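Local coordinates for BH2602 protein (Bacillus halodurans, PDB 3NWZ) that probably hydrolyses acyl-CoA thioesters as a hotdog-fold thioesterase, and binds coenzyme A, at residues T52-Q57 with V66-G71; L78-G83 with V118-G123; Y125-A130 with K145-Q150. One frame throughout, in Å; residues are numbered along the deposited sequence.

Contact 1: residues T52-Q57 with V66-G71; sequences TQIESQ and VRLPIG
Glu55 and Arg67 form an antiparallel hydrogen-bonded pair, Glu55 N to Arg67 O and Arg67 N to Glu55 O both spanning 3.1 Å, with the axes of 55-57 and 66-69 at 168°. Ser56 and Val66 follow as a non-hydrogen-bonded pair in this beta hairpin, which forms one margin of the hotdog sheet within the chain. The Glu55 and Arg67 side chains share one face. Arg67 CG lies between its backbone N and carbonyl carbon (chi1 68°) and the chain bends at chi3; NH1 lies beside Glu55 CB and is 3.7 Å from Glu55 OE1, a long salt bridge whose carboxylate and guanidinium planes are 52° apart. Arg67 NH2 has a further salt bridge to Glu65, so the guanidinium is shared between two acids. The other face is mostly apolar and turned to helix 83-100, where Val66 and Leu68 meet Leu89. Val66 spreads its methyls over Ile54, just before the opposite strand, and over Ser56, CG1 3.9 Å from Ile54 CB and CG2 near Ser56 CB. Where helix 47-52 ends, at Thr52, the Pro69 ring meets the backbone, its CD 3.5 Å from Thr52 O.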
ATOM      1  N   THR A  52       4.221 -19.311 -17.285  1.00 40.24           N
ATOM      2  CA  THR A  52       2.944 -18.623 -17.212  1.00 42.12           C
ATOM      3  C   THR A  52       2.507 -18.099 -18.578  1.00 36.14           C
ATOM      4  O   THR A  52       1.364 -17.702 -18.760  1.00 32.54           O
ATOM      5  CB  THR A  52       2.979 -17.491 -16.193  1.00 48.55           C
ATOM      6  OG1 THR A  52       1.644 -17.037 -15.969  1.00 63.16           O
ATOM      7  CG2 THR A  52       3.833 -16.346 -16.685  1.00 51.77           C
ATOM      8  N   GLN A  53       3.430 -18.113 -19.536  1.00 44.55           N
ATOM      9  CA  GLN A  53       3.163 -17.674 -20.908  1.00 44.28           C
ATOM     10  C   GLN A  53       2.764 -16.192 -21.106  1.00 41.82           C
ATOM     11  O   GLN A  53       1.991 -15.880 -22.008  1.00 39.63           O
ATOM     12  CB  GLN A  53       2.069 -18.562 -21.521  1.00 55.47           C
ATOM     13  CG  GLN A  53       2.149 -20.039 -21.165  1.00 77.38           C
ATOM     14  CD  GLN A  53       0.770 -20.665 -20.945  1.00 95.25           C
ATOM     15  OE1 GLN A  53      -0.108 -20.585 -21.808  1.00 99.82           O
ATOM     16  NE2 GLN A  53       0.579 -21.291 -19.786  1.00 98.84           N
ATOM     17  N   ILE A  54       3.282 -15.272 -20.303  1.00 43.28           N
ATOM     18  CA  ILE A  54       2.900 -13.867 -20.473  1.00 34.25           C
ATOM     19  C   ILE A  54       3.249 -13.259 -21.843  1.00 37.46           C
ATOM     20  O   ILE A  54       4.256 -13.614 -22.456  1.00 54.28           O
ATOM     21  CB  ILE A  54       3.521 -12.964 -19.371  1.00 48.11           C
ATOM     22  CG1 ILE A  54       5.046 -13.049 -19.399  1.00 51.83           C
ATOM     23  CG2 ILE A  54       3.025 -13.395 -18.014  1.00 43.26           C
ATOM     24  CD1 ILE A  54       5.725 -12.040 -18.505  1.00 46.17           C
ATOM     25  N   GLU A  55       2.391 -12.358 -22.324  1.00 42.31           N
ATOM     26  CA  GLU A  55       2.620 -11.634 -23.593  1.00 47.01           C
ATOM     27  C   GLU A  55       2.642 -10.140 -23.255  1.00 43.89           C
ATOM     28  O   GLU A  55       1.630  -9.582 -22.842  1.00 49.84           O
ATOM     29  CB  GLU A  55       1.501 -11.907 -24.601  1.00 54.37           C
ATOM     30  CG  GLU A  55       1.659 -13.201 -25.368  1.00 69.74           C
ATOM     31  CD  GLU A  55       0.337 -13.737 -25.875  1.00 83.51           C
ATOM     32  OE1 GLU A  55      -0.435 -12.955 -26.473  1.00 92.80           O
ATOM     33  OE2 GLU A  55       0.073 -14.942 -25.674  1.00 85.34           O
ATOM     34  N   SER A  56       3.786  -9.494 -23.441  1.00 29.14           N
ATOM     35  CA  SER A  56       3.900  -8.091 -23.101  1.00 22.40           C
ATOM     36  C   SER A  56       4.171  -7.123 -24.231  1.00 29.67           C
ATOM     37  O   SER A  56       4.893  -7.431 -25.189  1.00 38.90           O
ATOM     38  CB  SER A  56       4.959  -7.912 -22.005  1.00 27.32           C
ATOM     39  OG  SER A  56       6.154  -8.582 -22.344  1.00 49.67           O
ATOM     40  N   GLN A  57       3.584  -5.930 -24.105  1.00 34.09           N
ATOM     41  CA  GLN A  57       3.747  -4.899 -25.131  1.00 43.08           C
ATOM     42  C   GLN A  57       3.241  -3.528 -24.767  1.00 59.51           C
ATOM     43  O   GLN A  57       2.302  -3.367 -23.995  1.00 63.15           O
ATOM     44  CB  GLN A  57       3.090  -5.327 -26.452  1.00 34.85           C
ATOM     45  CG  GLN A  57       1.838  -6.149 -26.281  1.00 54.22           C
ATOM     46  CD  GLN A  57       1.207  -6.558 -27.596  1.00 58.68           C
ATOM     47  OE1 GLN A  57       1.866  -7.101 -28.486  1.00 56.22           O
ATOM     48  NE2 GLN A  57      -0.088  -6.314 -27.714  1.00 54.40           N
ATOM     49  N   VAL A  66       0.542  -6.329 -20.070  1.00 29.69           N
ATOM     50  CA  VAL A  66       0.970  -7.702 -19.849  1.00 31.17           C
ATOM     51  C   VAL A  66      -0.267  -8.559 -19.654  1.00 34.66           C
ATOM     52  O   VAL A  66      -1.026  -8.344 -18.706  1.00 41.09           O
ATOM     53  CB  VAL A  66       1.814  -7.890 -18.561  1.00 28.91           C
ATOM     54  CG1 VAL A  66       2.256  -9.331 -18.478  1.00 33.99           C
ATOM     55  CG2 VAL A  66       3.007  -6.983 -18.536  1.00 36.05           C
ATOM     56  N   ARG A  67      -0.486  -9.514 -20.552  1.00 36.97           N
ATOM     57  CA  ARG A  67      -1.617 -10.413 -20.381  1.00 41.41           C
ATOM     58  C   ARG A  67      -1.109 -11.802 -19.994  1.00 37.73           C
ATOM     59  O   ARG A  67       0.005 -12.205 -20.337  1.00 29.31           O
ATOM     60  CB  ARG A  67      -2.514 -10.451 -21.631  1.00 50.72           C
ATOM     61  CG  ARG A  67      -1.947 -11.079 -22.876  1.00 75.78           C
ATOM     62  CD  ARG A  67      -2.828 -10.720 -24.065  1.00 86.77           C
ATOM     63  NE  ARG A  67      -2.731  -9.294 -24.378  1.00 94.76           N
ATOM     64  CZ  ARG A  67      -1.695  -8.728 -24.996  1.00 90.82           C
ATOM     65  NH1 ARG A  67      -0.657  -9.462 -25.383  1.00 95.32           N
ATOM     66  NH2 ARG A  67      -1.694  -7.422 -25.222  1.00 76.14           N
ATOM     67  N   LEU A  68      -1.930 -12.518 -19.249  1.00 38.28           N
ATOM     68  CA  LEU A  68      -1.578 -13.837 -18.767  1.00 36.66           C
ATOM     69  C   LEU A  68      -2.744 -14.780 -18.917  1.00 38.31           C
ATOM     70  O   LEU A  68      -3.827 -14.515 -18.417  1.00 32.53           O
ATOM     71  CB  LEU A  68      -1.179 -13.729 -17.300  1.00 38.11           C
ATOM     72  CG  LEU A  68      -0.913 -14.953 -16.435  1.00 49.38           C
ATOM     73  CD1 LEU A  68       0.140 -14.590 -15.395  1.00 61.07           C
ATOM     74  CD2 LEU A  68      -2.194 -15.401 -15.765  1.00 45.02           C
ATOM     75  N   PRO A  69      -2.537 -15.889 -19.632  1.00 42.83           N
ATOM     76  CA  PRO A  69      -3.582 -16.886 -19.846  1.00 45.73           C
ATOM     77  C   PRO A  69      -4.024 -17.446 -18.501  1.00 43.04           C
ATOM     78  O   PRO A  69      -3.181 -17.681 -17.620  1.00 40.12           O
ATOM     79  CB  PRO A  69      -2.874 -17.957 -20.683  1.00 44.45           C
ATOM     80  CG  PRO A  69      -1.826 -17.212 -21.419  1.00 47.61           C
ATOM     81  CD  PRO A  69      -1.315 -16.238 -20.380  1.00 54.90           C
ATOM     82  N   ILE A  70      -5.330 -17.650 -18.329  1.00 35.10           N
ATOM     83  CA  ILE A  70      -5.819 -18.239 -17.088  1.00 42.48           C
ATOM     84  C   ILE A  70      -6.019 -19.749 -17.280  1.00 42.13           C
ATOM     85  O   ILE A  70      -6.735 -20.196 -18.181  1.00 45.32           O
ATOM     86  CB  ILE A  70      -7.159 -17.630 -16.612  1.00 48.52           C
ATOM     87  CG1 ILE A  70      -6.999 -16.120 -16.393  1.00 45.77           C
ATOM     88  CG2 ILE A  70      -7.609 -18.346 -15.277  1.00 12.95           C
ATOM     89  CD1 ILE A  70      -8.254 -15.434 -15.913  1.00 51.38           C
ATOM     90  N   GLY A  71      -5.360 -20.525 -16.429  1.00 43.83           N
ATOM     91  CA  GLY A  71      -5.468 -21.966 -16.492  1.00 40.21           C
ATOM     92  C   GLY A  71      -5.392 -22.498 -15.076  1.00 52.13           C
ATOM     93  O   GLY A  71      -5.130 -21.733 -14.131  1.00 47.62           O
TER

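Contact 2: residues L78-G83 with V118-G123; sequences LNMVHG and VKPGMG
Val81 N donates to Gly121 O across 3.0 Å, a nearly straight bond (172° at the hydrogen) and the only hydrogen bond between the two segments. The donor stands 16° from the carbonyl plane of Gly121. Two irregular pieces of chain meet here: 78-83 runs into helix 83-100, the long helix that the hotdog sheet wraps, and 118-123 connects strand 108-117 to strand 125-135. The nearest pair of CA atoms is Val81 and Gly121, 4.9 Å apart. Gly121 has no side chain, and its CA, on which a CB would point toward Val81, lies 4.0 Å from Val81 CB. The CG2 methyl of Val81, anti to its carbonyl carbon and beside the backbone N, lies over the Gly121 carbonyl.

Beside this bond the selenomethionine residues Met80 and Met122 and the ring of Pro120 gather in a more exposed apolar patch. Met80 CG is anti to the backbone N (chi1 -159°); SE lies against Pro120 CB, and the bend at chi3 turns CE to the same ring. Met122 reaches toward Met80 on an extended chain, and its CE also comes 3.6 Å from Asn79 O. Met80 is poorly ordered and modelled too close to Met122 CE, so that approach is doubtful and the detail at Pro120 approximate. Asn76 OD1 accepts from Met80 N, and His82 ND1 caps Gly84 N at the start of the helix. Earlier in the same loop as Pro120, Val118 and Lys119 pack on His134 of a neighbouring subunit, a coenzyme A-binding residue. The chemistry implies a join fixed in direction by one buried backbone bond, with the selenomethionine and proline side chains adding apolar contact that has little directional preference.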
ATOM      1  N   LEU A  78     -10.205 -22.265  -5.163  1.00 72.99           N
ATOM      2  CA  LEU A  78     -11.546 -22.056  -5.716  1.00 68.27           C
ATOM      3  C   LEU A  78     -11.635 -21.650  -7.199  1.00 70.71           C
ATOM      4  O   LEU A  78     -12.573 -20.951  -7.600  1.00 60.84           O
ATOM      5  CB  LEU A  78     -12.309 -21.037  -4.866  1.00 71.94           C
ATOM      6  CG  LEU A  78     -12.872 -21.580  -3.552  1.00 80.46           C
ATOM      7  CD1 LEU A  78     -13.790 -22.772  -3.835  1.00 83.13           C
ATOM      8  CD2 LEU A  78     -11.728 -21.996  -2.638  1.00 88.83           C
ATOM      9  N   ASN A  79     -10.678 -22.106  -8.007  1.00 79.61           N
ATOM     10  CA  ASN A  79     -10.649 -21.806  -9.440  1.00 76.49           C
ATOM     11  C   ASN A  79     -10.762 -20.313  -9.714  1.00 63.44           C
ATOM     12  O   ASN A  79     -11.477 -19.870 -10.617  1.00 55.06           O
ATOM     13  CB  ASN A  79     -11.760 -22.566 -10.168  1.00 78.37           C
ATOM     14  CG  ASN A  79     -11.509 -24.063 -10.206  1.00 76.44           C
ATOM     15  OD1 ASN A  79     -11.470 -24.736  -9.163  1.00 68.33           O
ATOM     16  ND2 ASN A  79     -11.328 -24.599 -11.414  1.00 83.36           N
HETATM   17  N   MSE A  80     -10.033 -19.554  -8.907  1.00 60.24           N
HETATM   18  CA  MSE A  80      -9.972 -18.099  -8.990  1.00 60.07           C
HETATM   19  C   MSE A  80      -8.477 -17.843  -9.153  1.00 47.43           C
HETATM   20  O   MSE A  80      -7.669 -18.575  -8.573  1.00 31.87           O
HETATM   21  CB  MSE A  80     -10.476 -17.499  -7.670  1.00 64.76           C
HETATM   22  CG  MSE A  80     -10.942 -16.051  -7.722  1.00 74.34           C
HETATM   23 SE   MSE A  80     -11.675 -15.452  -6.016  1.00167.45          SE
HETATM   24  CE  MSE A  80     -13.478 -16.120  -6.185  1.00286.65           C
ATOM     25  N   VAL A  81      -8.097 -16.845  -9.948  1.00 49.38           N
ATOM     26  CA  VAL A  81      -6.676 -16.543 -10.143  1.00 45.82           C
ATOM     27  C   VAL A  81      -6.009 -16.233  -8.804  1.00 41.56           C
ATOM     28  O   VAL A  81      -6.475 -15.381  -8.049  1.00 47.22           O
ATOM     29  CB  VAL A  81      -6.472 -15.339 -11.081  1.00 48.91           C
ATOM     30  CG1 VAL A  81      -4.995 -14.941 -11.115  1.00 45.83           C
ATOM     31  CG2 VAL A  81      -6.948 -15.691 -12.470  1.00 55.06           C
ATOM     32  N   HIS A  82      -4.910 -16.921  -8.515  1.00 38.22           N
ATOM     33  CA  HIS A  82      -4.224 -16.701  -7.254  1.00 49.52           C
ATOM     34  C   HIS A  82      -3.870 -15.230  -7.060  1.00 54.00           C
ATOM     35  O   HIS A  82      -3.283 -14.607  -7.943  1.00 58.83           O
ATOM     36  CB  HIS A  82      -2.957 -17.552  -7.188  1.00 55.65           C
ATOM     37  CG  HIS A  82      -2.486 -17.794  -5.791  1.00 61.23           C
ATOM     38  ND1 HIS A  82      -2.146 -16.767  -4.935  1.00 59.95           N
ATOM     39  CD2 HIS A  82      -2.370 -18.937  -5.074  1.00 65.86           C
ATOM     40  CE1 HIS A  82      -1.845 -17.266  -3.750  1.00 64.24           C
ATOM     41  NE2 HIS A  82      -1.973 -18.581  -3.808  1.00 67.35           N
ATOM     42  N   GLY A  83      -4.225 -14.684  -5.900  1.00 54.57           N
ATOM     43  CA  GLY A  83      -3.938 -13.287  -5.602  1.00 42.86           C
ATOM     44  C   GLY A  83      -2.480 -12.955  -5.817  1.00 43.52           C
ATOM     45  O   GLY A  83      -2.114 -11.809  -6.092  1.00 39.46           O
ATOM     46  N   VAL A 118     -10.245  -6.274  -6.011  1.00 36.93           N
ATOM     47  CA  VAL A 118     -11.600  -5.841  -6.277  1.00 46.05           C
ATOM     48  C   VAL A 118     -12.533  -6.976  -6.652  1.00 45.54           C
ATOM     49  O   VAL A 118     -13.507  -7.238  -5.952  1.00 55.01           O
ATOM     50  CB  VAL A 118     -11.571  -4.781  -7.401  1.00 47.71           C
ATOM     51  CG1 VAL A 118     -12.973  -4.471  -7.874  1.00 57.64           C
ATOM     52  CG2 VAL A 118     -10.853  -3.532  -6.900  1.00 33.69           C
ATOM     53  N   LYS A 119     -12.236  -7.634  -7.767  1.00 43.63           N
ATOM     54  CA  LYS A 119     -13.046  -8.740  -8.249  1.00 45.63           C
ATOM     55  C   LYS A 119     -12.173  -9.962  -8.500  1.00 48.49           C
ATOM     56  O   LYS A 119     -10.991  -9.839  -8.841  1.00 47.53           O
ATOM     57  CB  LYS A 119     -13.773  -8.356  -9.545  1.00 47.66           C
ATOM     58  CG  LYS A 119     -14.987  -7.456  -9.347  1.00 65.26           C
ATOM     59  CD  LYS A 119     -15.710  -7.162 -10.661  1.00 76.48           C
ATOM     60  CE  LYS A 119     -14.863  -6.292 -11.578  1.00 83.07           C
ATOM     61  NZ  LYS A 119     -14.608  -4.951 -10.985  1.00 81.99           N
ATOM     62  N   PRO A 120     -12.747 -11.161  -8.333  1.00 48.34           N
ATOM     63  CA  PRO A 120     -12.035 -12.422  -8.541  1.00 43.20           C
ATOM     64  C   PRO A 120     -11.478 -12.485  -9.949  1.00 41.73           C
ATOM     65  O   PRO A 120     -12.221 -12.271 -10.912  1.00 41.69           O
ATOM     66  CB  PRO A 120     -13.124 -13.470  -8.344  1.00 45.46           C
ATOM     67  CG  PRO A 120     -14.059 -12.802  -7.374  1.00 43.64           C
ATOM     68  CD  PRO A 120     -14.142 -11.411  -7.932  1.00 45.13           C
ATOM     69  N   GLY A 121     -10.184 -12.763 -10.083  1.00 41.46           N
ATOM     70  CA  GLY A 121      -9.630 -12.876 -11.412  1.00 37.95           C
ATOM     71  C   GLY A 121     -10.211 -14.130 -12.050  1.00 31.10           C
ATOM     72  O   GLY A 121      -9.996 -15.229 -11.545  1.00 36.08           O
HETATM   73  N   MSE A 122     -10.969 -13.988 -13.133  0.50 21.90           N
HETATM   74  CA  MSE A 122     -11.547 -15.155 -13.797  0.50 27.06           C
HETATM   75  C   MSE A 122     -11.797 -14.895 -15.278  0.50 32.50           C
HETATM   76  O   MSE A 122     -11.899 -13.751 -15.721  0.50 27.67           O
HETATM   77  CB  MSE A 122     -12.851 -15.567 -13.118  0.50 31.14           C
HETATM   78  CG  MSE A 122     -12.738 -15.714 -11.604  0.50 39.51           C
HETATM   79 SE   MSE A 122     -14.307 -16.453 -10.764  0.50 89.23          SE
HETATM   80  CE  MSE A 122     -13.445 -17.252  -9.235  0.50  9.39           C
ATOM     81  N   GLY A 123     -11.900 -15.974 -16.042  1.00 39.64           N
ATOM     82  CA  GLY A 123     -12.103 -15.847 -17.467  1.00 43.01           C
ATOM     83  C   GLY A 123     -10.978 -16.604 -18.137  1.00 42.45           C
ATOM     84  O   GLY A 123     -10.438 -17.540 -17.544  1.00 49.41           O
TER

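Contact 3: residues Y125-A130 with K145-Q150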
ATOM      1  N   TYR A 125      -8.064 -15.011 -19.498  1.00 45.60           N
ATOM      2  CA  TYR A 125      -6.760 -14.370 -19.332  1.00 48.40           C
ATOM      3  C   TYR A 125      -6.867 -13.067 -18.550  1.00 47.07           C
ATOM      4  O   TYR A 125      -7.937 -12.479 -18.470  1.00 45.86           O
ATOM      5  CB  TYR A 125      -6.123 -14.080 -20.690  1.00 37.50           C
ATOM      6  CG  TYR A 125      -6.822 -12.990 -21.451  1.00 37.02           C
ATOM      7  CD1 TYR A 125      -7.802 -13.291 -22.392  1.00 49.18           C
ATOM      8  CD2 TYR A 125      -6.557 -11.654 -21.176  1.00 36.10           C
ATOM      9  CE1 TYR A 125      -8.507 -12.284 -23.042  1.00 53.65           C
ATOM     10  CE2 TYR A 125      -7.257 -10.636 -21.818  1.00 47.29           C
ATOM     11  CZ  TYR A 125      -8.230 -10.960 -22.749  1.00 55.16           C
ATOM     12  OH  TYR A 125      -8.926  -9.961 -23.377  1.00 65.10           O
ATOM     13  N   LEU A 126      -5.757 -12.624 -17.970  1.00 41.72           N
ATOM     14  CA  LEU A 126      -5.744 -11.370 -17.225  1.00 39.55           C
ATOM     15  C   LEU A 126      -4.990 -10.317 -18.025  1.00 41.55           C
ATOM     16  O   LEU A 126      -4.138 -10.645 -18.857  1.00 42.64           O
ATOM     17  CB  LEU A 126      -5.113 -11.559 -15.847  1.00 33.15           C
ATOM     18  CG  LEU A 126      -5.971 -12.462 -14.958  1.00 37.55           C
ATOM     19  CD1 LEU A 126      -5.667 -12.210 -13.484  1.00 35.89           C
ATOM     20  CD2 LEU A 126      -7.449 -12.166 -15.230  1.00 48.35           C
ATOM     21  N   ARG A 127      -5.311  -9.051 -17.801  1.00 35.52           N
ATOM     22  CA  ARG A 127      -4.639  -8.014 -18.565  1.00 30.28           C
ATOM     23  C   ARG A 127      -4.223  -6.896 -17.641  1.00 39.71           C
ATOM     24  O   ARG A 127      -5.051  -6.083 -17.257  1.00 54.83           O
ATOM     25  CB  ARG A 127      -5.581  -7.474 -19.664  1.00 19.84           C
ATOM     26  CG  ARG A 127      -4.847  -6.917 -20.870  1.00 32.20           C
ATOM     27  CD  ARG A 127      -5.811  -6.220 -21.835  1.00 47.39           C
ATOM     28  NE  ARG A 127      -6.195  -4.879 -21.391  1.00 60.25           N
ATOM     29  CZ  ARG A 127      -7.452  -4.459 -21.280  1.00 71.56           C
ATOM     30  NH1 ARG A 127      -8.453  -5.276 -21.576  1.00 84.98           N
ATOM     31  NH2 ARG A 127      -7.709  -3.222 -20.874  1.00 65.67           N
ATOM     32  N   ALA A 128      -2.955  -6.851 -17.258  1.00 26.38           N
ATOM     33  CA  ALA A 128      -2.520  -5.780 -16.380  1.00 23.62           C
ATOM     34  C   ALA A 128      -2.033  -4.577 -17.208  1.00 22.67           C
ATOM     35  O   ALA A 128      -1.301  -4.732 -18.187  1.00 41.78           O
ATOM     36  CB  ALA A 128      -1.401  -6.286 -15.421  1.00 14.34           C
ATOM     37  N   VAL A 129      -2.439  -3.374 -16.810  1.00 18.73           N
ATOM     38  CA  VAL A 129      -2.019  -2.156 -17.528  1.00 13.81           C
ATOM     39  C   VAL A 129      -1.389  -1.152 -16.589  1.00 35.32           C
ATOM     40  O   VAL A 129      -2.023  -0.719 -15.627  1.00 42.30           O
ATOM     41  CB  VAL A 129      -3.220  -1.465 -18.249  1.00 13.65           C
ATOM     42  CG1 VAL A 129      -2.702  -0.283 -19.116  1.00 17.19           C
ATOM     43  CG2 VAL A 129      -3.970  -2.491 -19.075  1.00 23.29           C
ATOM     44  N   ALA A 130      -0.157  -0.763 -16.890  1.00 38.81           N
ATOM     45  CA  ALA A 130       0.583   0.167 -16.048  1.00 33.19           C
ATOM     46  C   ALA A 130       0.919   1.495 -16.734  1.00 38.12           C
ATOM     47  O   ALA A 130       1.110   1.538 -17.951  1.00 40.28           O
ATOM     48  CB  ALA A 130       1.904  -0.529 -15.560  1.00 33.19           C
ATOM     49  N   LYS A 145      -3.521  -1.409 -13.317  1.00 33.83           N
ATOM     50  CA  LYS A 145      -4.778  -2.101 -13.099  1.00 33.95           C
ATOM     51  C   LYS A 145      -4.748  -3.446 -13.797  1.00 39.36           C
ATOM     52  O   LYS A 145      -4.048  -3.636 -14.802  1.00 32.35           O
ATOM     53  CB  LYS A 145      -5.954  -1.287 -13.640  1.00 37.98           C
ATOM     54  CG  LYS A 145      -6.427  -0.206 -12.696  1.00 42.34           C
ATOM     55  CD  LYS A 145      -7.623   0.543 -13.270  1.00 45.19           C
ATOM     56  CE  LYS A 145      -8.125   1.593 -12.293  1.00 52.37           C
ATOM     57  NZ  LYS A 145      -7.059   2.594 -11.988  1.00 61.70           N
ATOM     58  N   VAL A 146      -5.500  -4.386 -13.239  1.00 22.50           N
ATOM     59  CA  VAL A 146      -5.601  -5.718 -13.799  1.00 22.91           C
ATOM     60  C   VAL A 146      -7.068  -5.905 -14.213  1.00 31.72           C
ATOM     61  O   VAL A 146      -7.974  -5.613 -13.440  1.00 39.58           O
ATOM     62  CB  VAL A 146      -5.190  -6.800 -12.754  1.00 30.05           C
ATOM     63  CG1 VAL A 146      -5.286  -8.172 -13.366  1.00 31.64           C
ATOM     64  CG2 VAL A 146      -3.776  -6.549 -12.269  1.00 29.93           C
ATOM     65  N   TYR A 147      -7.279  -6.394 -15.435  1.00 33.22           N
ATOM     66  CA  TYR A 147      -8.623  -6.612 -15.985  1.00 31.24           C
ATOM     67  C   TYR A 147      -8.900  -8.045 -16.439  1.00 35.98           C
ATOM     68  O   TYR A 147      -7.989  -8.776 -16.848  1.00 38.60           O
ATOM     69  CB  TYR A 147      -8.846  -5.683 -17.193  1.00 39.95           C
ATOM     70  CG  TYR A 147      -8.657  -4.211 -16.898  1.00 34.72           C
ATOM     71  CD1 TYR A 147      -7.622  -3.491 -17.479  1.00 29.59           C
ATOM     72  CD2 TYR A 147      -9.524  -3.542 -16.052  1.00 33.58           C
ATOM     73  CE1 TYR A 147      -7.461  -2.132 -17.221  1.00 38.04           C
ATOM     74  CE2 TYR A 147      -9.371  -2.194 -15.788  1.00 37.85           C
ATOM     75  CZ  TYR A 147      -8.343  -1.492 -16.372  1.00 37.56           C
ATOM     76  OH  TYR A 147      -8.211  -0.146 -16.105  1.00 39.60           O
ATOM     77  N   THR A 148     -10.165  -8.444 -16.387  1.00 34.53           N
ATOM     78  CA  THR A 148     -10.545  -9.786 -16.834  1.00 36.60           C
ATOM     79  C   THR A 148     -10.712  -9.632 -18.328  1.00 32.40           C
ATOM     80  O   THR A 148     -10.526  -8.527 -18.849  1.00 29.47           O
ATOM     81  CB  THR A 148     -11.885 -10.206 -16.257  1.00 49.50           C
ATOM     82  OG1 THR A 148     -12.885  -9.253 -16.643  1.00 59.65           O
ATOM     83  CG2 THR A 148     -11.812 -10.286 -14.762  1.00 42.72           C
ATOM     84  N   ASP A 149     -11.069 -10.705 -19.028  1.00 29.46           N
ATOM     85  CA  ASP A 149     -11.269 -10.584 -20.477  1.00 55.77           C
ATOM     86  C   ASP A 149     -12.600  -9.898 -20.810  1.00 66.88           C
ATOM     87  O   ASP A 149     -13.021  -9.865 -21.968  1.00 73.10           O
ATOM     88  CB  ASP A 149     -11.216 -11.950 -21.168  1.00 55.70           C
ATOM     89  CG  ASP A 149     -11.970 -13.011 -20.416  1.00 49.70           C
ATOM     90  OD1 ASP A 149     -12.870 -12.673 -19.619  1.00 47.15           O
ATOM     91  OD2 ASP A 149     -11.665 -14.196 -20.631  1.00 51.11           O
ATOM     92  N   GLN A 150     -13.258  -9.355 -19.790  1.00 60.51           N
ATOM     93  CA  GLN A 150     -14.520  -8.658 -19.981  1.00 58.31           C
ATOM     94  C   GLN A 150     -14.290  -7.165 -19.820  1.00 59.82           C
ATOM     95  O   GLN A 150     -15.045  -6.353 -20.340  1.00 61.83           O
ATOM     96  CB  GLN A 150     -15.554  -9.128 -18.956  1.00 65.99           C
ATOM     97  CG  GLN A 150     -15.933 -10.587 -19.111  1.00 78.76           C
ATOM     98  CD  GLN A 150     -16.415 -10.911 -20.515  1.00 85.23           C
ATOM     99  OE1 GLN A 150     -17.539 -10.585 -20.887  1.00 92.09           O
ATOM    100  NE2 GLN A 150     -15.555 -11.539 -21.305  1.00 82.91           N
TER
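Val146 fits as a two-pronged bump over the opposite strand: with CG1 anti to its backbone N (chi1 -179°), that methyl meets Leu126 CD1 at 4.1 Å while CG2 settles on Ala128 CB at 4.0 Å. Ala128 presents only a methyl, and at this non-hydrogen-bonded pair the CA atoms are 4.0 Å apart. Leu126 and Ala128 both also touch Leu89 of helix 83-100, and Val146 touches Leu90, so this relief is pressed against the helix. On either side of the pair lie hydrogen-bonded ones, Arg127 with Tyr147 and Val129 with Lys145, each closed by two backbone bonds; Arg127 N to Tyr147 O is 2.9 Å. The strands 125-130 and 145-147, at 157°, are the arms of an antiparallel beta hairpin in the middle of the hotdog sheet. The face away from the helix carries longer side chains, Arg127, Lys145 and Tyr147, beside Val129. Two neighbours meet the CD1-CE1 part of the Tyr147 ring: Val129 CG2 at its edge, in the ring plane, 4.0 Å from CE1, and Arg127 NH2 obliquely, 3.4 Å from CD1. CD1 in turn lies over one face of the guanidinium, whose plane is 37° from the ring. Arg127 NE also has a weak, long ion pair with Glu65. Beyond the strand end, Asp149 points its CB at the Tyr125 ring, obliquely, 3.3 Å from CE1. The Asp149 carboxylate stands nearly perpendicular to the ring, and its OD2 accepts from Thr124 N. Thr148 OG1, also bonded to Glu152 OE2, accepts from Gln150 N at 3.2 Å, an ST turn just after the strand end.

The contacts close in series along the chain. Contacts 1 and 3 belong to the same antiparallel sheet, their centres about 10 Å apart: strands 64-69 and 125-135 are neighbours, with Leu68 O to Leu126 N and Val66 O to Ala128 N as probable hydrogen bonds, so two hairpins are stitched side by side. Glu65 of strand 64-69 serves both, pairing with Arg67 and, weakly, with Arg127. Contact 2 sits at one end of this sheet, its centre about 15 Å from that of contact 1 and 12 Å from that of contact 3. There Val81 touches both Ile70 and Leu126, tying the loop before helix 83-100 to the sheet wrapped round that helix.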